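Local coordinates for hypothetical protein SP2199 (Streptococcus pneumoniae TIGR4, PDB 2IBO) that is of unknown function but, as a member of the thiamine-binding protein family, may bind thiamine or a related small molecule, at residues V34-T39 with T43-E48; E51-L56 with V74-G79. All coordinates share one frame; numbering follows the deposited sequence.

Interaction 1 of 2, residues V34-T39 with T43-E48; sequences VTMVVT and TVLEGE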
loop_
_atom_site.group_PDB
_atom_site.type_symbol
_atom_site.label_atom_id
_atom_site.label_comp_id
_atom_site.label_asym_id
_atom_site.label_seq_id
_atom_site.Cartn_x
_atom_site.Cartn_y
_atom_site.Cartn_z
ATOM N N VAL A 34 10.812 -21.052 -1.794
ATOM C CA VAL A 34 9.873 -20.248 -2.560
ATOM C C VAL A 34 10.582 -19.316 -3.523
ATOM O O VAL A 34 11.676 -18.835 -3.231
ATOM C CB VAL A 34 8.976 -19.419 -1.594
ATOM C CG1 VAL A 34 9.826 -18.479 -0.771
ATOM C CG2 VAL A 34 7.922 -18.665 -2.362
ATOM N N THR A 35 9.963 -19.086 -4.679
ATOM C CA THR A 35 10.511 -18.193 -5.703
ATOM C C THR A 35 10.479 -16.767 -5.152
ATOM O O THR A 35 9.425 -16.262 -4.742
ATOM C CB THR A 35 9.685 -18.264 -7.003
ATOM O OG1 THR A 35 9.811 -19.582 -7.552
ATOM C CG2 THR A 35 10.178 -17.238 -8.025
HETATM N N MSE A 36 11.642 -16.125 -5.114
HETATM C CA MSE A 36 11.697 -14.776 -4.585
HETATM C C MSE A 36 12.552 -13.775 -5.369
HETATM O O MSE A 36 13.608 -14.102 -5.918
HETATM C CB MSE A 36 12.148 -14.806 -3.126
HETATM C CG MSE A 36 13.618 -15.061 -2.889
HETATM SE SE MSE A 36 14.124 -14.800 -0.936
HETATM C CE MSE A 36 14.519 -12.953 -0.926
ATOM N N VAL A 37 12.054 -12.548 -5.447
ATOM C CA VAL A 37 12.774 -11.482 -6.124
ATOM C C VAL A 37 12.796 -10.279 -5.215
ATOM O O VAL A 37 11.751 -9.826 -4.742
ATOM C CB VAL A 37 12.112 -11.035 -7.431
ATOM C CG1 VAL A 37 13.088 -10.213 -8.228
ATOM C CG2 VAL A 37 11.659 -12.235 -8.246
ATOM N N VAL A 38 13.990 -9.769 -4.954
ATOM C CA VAL A 38 14.108 -8.607 -4.098
ATOM C C VAL A 38 14.089 -7.394 -5.013
ATOM O O VAL A 38 14.947 -7.272 -5.870
ATOM C CB VAL A 38 15.431 -8.613 -3.318
ATOM C CG1 VAL A 38 15.495 -7.374 -2.440
ATOM C CG2 VAL A 38 15.528 -9.897 -2.470
ATOM N N THR A 39 13.103 -6.517 -4.860
ATOM C CA THR A 39 13.059 -5.316 -5.673
ATOM C C THR A 39 13.364 -4.191 -4.685
ATOM O O THR A 39 13.391 -4.422 -3.482
ATOM C CB THR A 39 11.669 -5.137 -6.346
ATOM O OG1 THR A 39 10.686 -4.812 -5.359
ATOM C CG2 THR A 39 11.245 -6.412 -7.040
ATOM N N THR A 43 9.928 -7.217 -1.281
ATOM C CA THR A 43 10.459 -8.499 -1.730
ATOM C C THR A 43 9.260 -9.269 -2.233
ATOM O O THR A 43 8.285 -9.444 -1.499
ATOM C CB THR A 43 11.179 -9.280 -0.577
ATOM O OG1 THR A 43 12.372 -8.582 -0.182
ATOM C CG2 THR A 43 11.572 -10.662 -1.043
ATOM N N VAL A 44 9.334 -9.717 -3.484
ATOM C CA VAL A 44 8.232 -10.433 -4.122
ATOM C C VAL A 44 8.396 -11.938 -4.073
ATOM O O VAL A 44 9.396 -12.467 -4.543
ATOM C CB VAL A 44 8.083 -10.001 -5.614
ATOM C CG1 VAL A 44 6.989 -10.807 -6.295
ATOM C CG2 VAL A 44 7.778 -8.518 -5.697
ATOM N N LEU A 45 7.393 -12.616 -3.519
ATOM C CA LEU A 45 7.389 -14.072 -3.405
ATOM C C LEU A 45 6.309 -14.666 -4.303
ATOM O O LEU A 45 5.283 -14.040 -4.543
ATOM C CB LEU A 45 7.147 -14.489 -1.946
ATOM C CG LEU A 45 8.163 -13.976 -0.912
ATOM C CD1 LEU A 45 7.777 -14.445 0.477
ATOM C CD2 LEU A 45 9.543 -14.457 -1.257
ATOM N N GLU A 46 6.532 -15.882 -4.787
ATOM C CA GLU A 46 5.566 -16.528 -5.671
ATOM C C GLU A 46 5.410 -18.006 -5.318
ATOM O O GLU A 46 6.406 -18.704 -5.143
ATOM C CB GLU A 46 6.043 -16.389 -7.115
ATOM C CG GLU A 46 4.975 -16.581 -8.140
ATOM C CD GLU A 46 5.541 -16.734 -9.539
ATOM O OE1 GLU A 46 4.788 -16.542 -10.512
ATOM O OE2 GLU A 46 6.735 -17.063 -9.678
ATOM N N GLY A 47 4.165 -18.475 -5.231
ATOM C CA GLY A 47 3.898 -19.868 -4.899
ATOM C C GLY A 47 2.468 -20.100 -4.444
ATOM O O GLY A 47 1.588 -19.274 -4.713
ATOM N N GLU A 48 2.233 -21.220 -3.754
ATOM C CA GLU A 48 0.902 -21.593 -3.244
ATOM C C GLU A 48 0.436 -20.630 -2.151
ATOM O O GLU A 48 1.209 -20.236 -1.281
ATOM C CB GLU A 48 0.928 -23.015 -2.677
ATOM C CG GLU A 48 1.066 -24.110 -3.709
ATOM C CD GLU A 48 -0.133 -24.197 -4.628
ATOM O OE1 GLU A 48 -1.272 -24.286 -4.114
ATOM O OE2 GLU A 48 0.062 -24.184 -5.864
HETATM O O HOH W 1 7.444 -20.312 -8.778
#

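Interaction 2 of 2, residues E51-L56 with V74-G79; sequences ELMRIL and VKINVG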
loop_
_atom_site.group_PDB
_atom_site.type_symbol
_atom_site.label_atom_id
_atom_site.label_comp_id
_atom_site.label_asym_id
_atom_site.label_seq_id
_atom_site.Cartn_x
_atom_site.Cartn_y
_atom_site.Cartn_z
ATOM N N GLU A 51 1.366 -21.694 1.539
ATOM C CA GLU A 51 2.767 -21.529 1.917
ATOM C C GLU A 51 3.167 -20.050 2.087
ATOM O O GLU A 51 3.912 -19.704 3.007
ATOM C CB GLU A 51 3.685 -22.223 0.891
ATOM C CG GLU A 51 3.938 -21.455 -0.415
ATOM C CD GLU A 51 4.799 -22.238 -1.418
ATOM O OE1 GLU A 51 4.263 -23.142 -2.099
ATOM O OE2 GLU A 51 6.016 -21.952 -1.522
ATOM N N LEU A 52 2.669 -19.178 1.213
ATOM C CA LEU A 52 3.005 -17.772 1.316
ATOM C C LEU A 52 2.437 -17.178 2.596
ATOM O O LEU A 52 3.123 -16.422 3.274
ATOM C CB LEU A 52 2.501 -16.998 0.099
ATOM C CG LEU A 52 3.076 -17.377 -1.278
ATOM C CD1 LEU A 52 2.529 -16.428 -2.344
ATOM C CD2 LEU A 52 4.589 -17.319 -1.252
HETATM N N MSE A 53 1.199 -17.516 2.946
HETATM C CA MSE A 53 0.632 -16.984 4.184
HETATM C C MSE A 53 1.481 -17.439 5.363
HETATM O O MSE A 53 1.735 -16.669 6.298
HETATM C CB MSE A 53 -0.816 -17.429 4.363
HETATM C CG MSE A 53 -1.794 -16.729 3.419
HETATM SE SE MSE A 53 -1.667 -14.765 3.454
HETATM C CE MSE A 53 -0.613 -14.569 1.867
ATOM N N ARG A 54 1.945 -18.689 5.304
ATOM C CA ARG A 54 2.785 -19.246 6.353
ATOM C C ARG A 54 4.115 -18.486 6.394
ATOM O O ARG A 54 4.566 -18.060 7.459
ATOM C CB ARG A 54 3.043 -20.729 6.085
ATOM C CG ARG A 54 3.733 -21.452 7.220
ATOM C CD ARG A 54 4.370 -22.732 6.745
ATOM N NE ARG A 54 5.640 -22.483 6.068
ATOM C CZ ARG A 54 5.919 -22.884 4.830
ATOM N NH1 ARG A 54 5.016 -23.558 4.115
ATOM N NH2 ARG A 54 7.107 -22.614 4.303
ATOM N N ILE A 55 4.739 -18.314 5.230
ATOM C CA ILE A 55 6.014 -17.615 5.154
ATOM C C ILE A 55 5.872 -16.159 5.590
ATOM O O ILE A 55 6.738 -15.628 6.283
ATOM C CB ILE A 55 6.601 -17.700 3.724
ATOM C CG1 ILE A 55 6.922 -19.175 3.396
ATOM C CG2 ILE A 55 7.853 -16.845 3.606
ATOM C CD1 ILE A 55 7.565 -19.400 2.037
ATOM N N LEU A 56 4.769 -15.519 5.203
ATOM C CA LEU A 56 4.524 -14.123 5.573
ATOM C C LEU A 56 4.495 -13.997 7.090
ATOM O O LEU A 56 5.168 -13.133 7.658
ATOM C CB LEU A 56 3.189 -13.625 4.994
ATOM C CG LEU A 56 2.705 -12.214 5.398
ATOM C CD1 LEU A 56 3.745 -11.151 5.013
ATOM C CD2 LEU A 56 1.376 -11.913 4.723
ATOM N N VAL A 74 2.049 -5.147 2.712
ATOM C CA VAL A 74 2.015 -6.421 2.022
ATOM C C VAL A 74 1.028 -6.329 0.880
ATOM O O VAL A 74 -0.015 -5.692 1.009
ATOM C CB VAL A 74 1.575 -7.574 2.954
ATOM C CG1 VAL A 74 1.669 -8.895 2.212
ATOM C CG2 VAL A 74 2.448 -7.605 4.189
ATOM N N LYS A 75 1.376 -6.948 -0.242
ATOM C CA LYS A 75 0.507 -6.984 -1.402
ATOM C C LYS A 75 0.235 -8.448 -1.636
ATOM O O LYS A 75 1.161 -9.265 -1.652
ATOM C CB LYS A 75 1.193 -6.417 -2.639
ATOM C CG LYS A 75 1.208 -4.928 -2.721
ATOM C CD LYS A 75 2.087 -4.482 -3.873
ATOM C CE LYS A 75 2.278 -2.978 -3.857
ATOM N NZ LYS A 75 3.275 -2.573 -4.885
ATOM N N ILE A 76 -1.032 -8.788 -1.790
ATOM C CA ILE A 76 -1.373 -10.164 -2.058
ATOM C C ILE A 76 -2.130 -10.195 -3.366
ATOM O O ILE A 76 -2.900 -9.282 -3.679
ATOM C CB ILE A 76 -2.220 -10.754 -0.923
ATOM C CG1 ILE A 76 -1.516 -10.471 0.419
ATOM C CG2 ILE A 76 -2.440 -12.255 -1.166
ATOM C CD1 ILE A 76 -2.094 -11.177 1.629
ATOM N N ASN A 77 -1.876 -11.231 -4.149
ATOM C CA ASN A 77 -2.548 -11.412 -5.429
ATOM C C ASN A 77 -2.887 -12.902 -5.483
ATOM O O ASN A 77 -1.993 -13.743 -5.558
ATOM C CB ASN A 77 -1.610 -11.000 -6.574
ATOM C CG ASN A 77 -2.253 -11.122 -7.942
ATOM O OD1 ASN A 77 -3.471 -11.046 -8.076
ATOM N ND2 ASN A 77 -1.433 -11.288 -8.966
ATOM N N VAL A 78 -4.179 -13.217 -5.410
ATOM C CA VAL A 78 -4.648 -14.604 -5.422
ATOM C C VAL A 78 -5.625 -14.933 -6.540
ATOM O O VAL A 78 -6.333 -14.052 -7.041
ATOM C CB VAL A 78 -5.347 -14.988 -4.088
ATOM C CG1 VAL A 78 -4.318 -15.171 -3.010
ATOM C CG2 VAL A 78 -6.380 -13.908 -3.683
ATOM N N GLY A 79 -5.664 -16.218 -6.894
ATOM C CA GLY A 79 -6.547 -16.701 -7.939
ATOM C C GLY A 79 -5.786 -17.003 -9.211
ATOM O O GLY A 79 -4.597 -17.327 -9.166
#

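Interaction 1 of 2, residues V34-T39 with T43-E48
T35 and V37 pair with E46 and V44 in the antiparallel beta hairpin that forms one edge of the ferredoxin-like sheet within this chain. Three backbone bonds hold it: V37 and V44 exchange both of theirs, with V44 N 2.7 Å from V37 O, and E46 N reaches T35 O at 2.9 Å. M36 with L45 and V38 with T43 are the non-hydrogen-bonded pairs between and beyond them.

Apolar contacts gather on the face of M36 and L45, which helix 16-31 and helix 49-64 pack against. CD2 of L45 lies against M36 CB, while V34 CG1 meets the same methyl at 4.1 Å, the V34 and L45 side chains crossing at about a right angle. M36, a selenomethionine, bends at chi3 (-88°) and brings CE within 3.7 Å of T43 CG2; the flexible selenoether chain suits this diagonal reach past its own pair, and a beta-branched threonine suits an extended strand.

On the other face, V37 and V44 carry I84 of helix 84-87, and T35 and E46 run side by side. E46 OE1 accepts from I84 N. A water bonded to T35 OG1 at 2.8 Å makes a second, weak bond of 3.4 Å to E46 OE2.

Interaction 2 of 2, residues E51-L56 with V74-G79
M53 and L56, on helix 49-64, meet I76 and V74 of strand 70-79 in two apolar contacts. They join a helix packed on one face of the antiparallel sheet, in a ferredoxin-like alpha-beta sandwich, to an outermost strand within the chain. The end methyl CE of M53, a selenomethionine, stands 3.7 Å from I76 CD1, tip to tip, and its SE atom lies 4.0 Å from the same methyl. L56 and V74 also approach tip to tip: L56 CD1 faces V74 CG2 at 3.9 Å, while the other branch, L56 CD2, sits at the same separation from V74 CG1. The forked end of leucine thus matches both methyls of valine, and beta-branched V74 and I76 suit an extended strand while offering methyls to the helix.

M53 and L56 are three residues apart on the helix, V74 and I76 two apart on one face of the strand, and the order reverses: the earlier helix residue meets the later strand residue. L56 directs its CB toward the strand, with CG anti to the backbone N (chi1 174°). M53 instead turns its end inward through bends at chi2 (-52°) and chi3, a path well suited to an unbranched, flexible chain.

Further out, I5 of strand 2-11 touches both M53 and I76, and F49 packs on I76. Backbone bonds of K75 with A6 and N77 with S4 fix the strand in the sheet. Its other edge pairs with an antiparallel strand of the third subunit, whose L60 also packs on I76. K75 points to the opposite face, where its NZ forms salt bridges with E42 of its own chain and E42 of the second subunit.

The helix-to-strand contact itself consists of buried methyl groups and one selenium atom, so it depends on shape and the exclusion of water rather than on directional bonds.

How the interactions relate
From the N terminus, strand 2-11 and helix 16-31 come first, and then interaction 1 closes the short turn between strands 35-38 and 43-46. The chain turns a corner at G47 and enters helix 49-64, where interaction 2 opens; it closes a longer loop when strand 70-79 arrives. The two are in series, neither enclosing nor crossing the other. In the sheet, strand 2-11 lies between 43-46 and 70-79, so the contacts belong to its two flanks, and helix 49-64 spans them. L52 of that helix packs on V34 and L45, and I55 also reaches V34 (I55 CD1 to V34 CG1, 3.7 Å), joining hairpin and helix in one core.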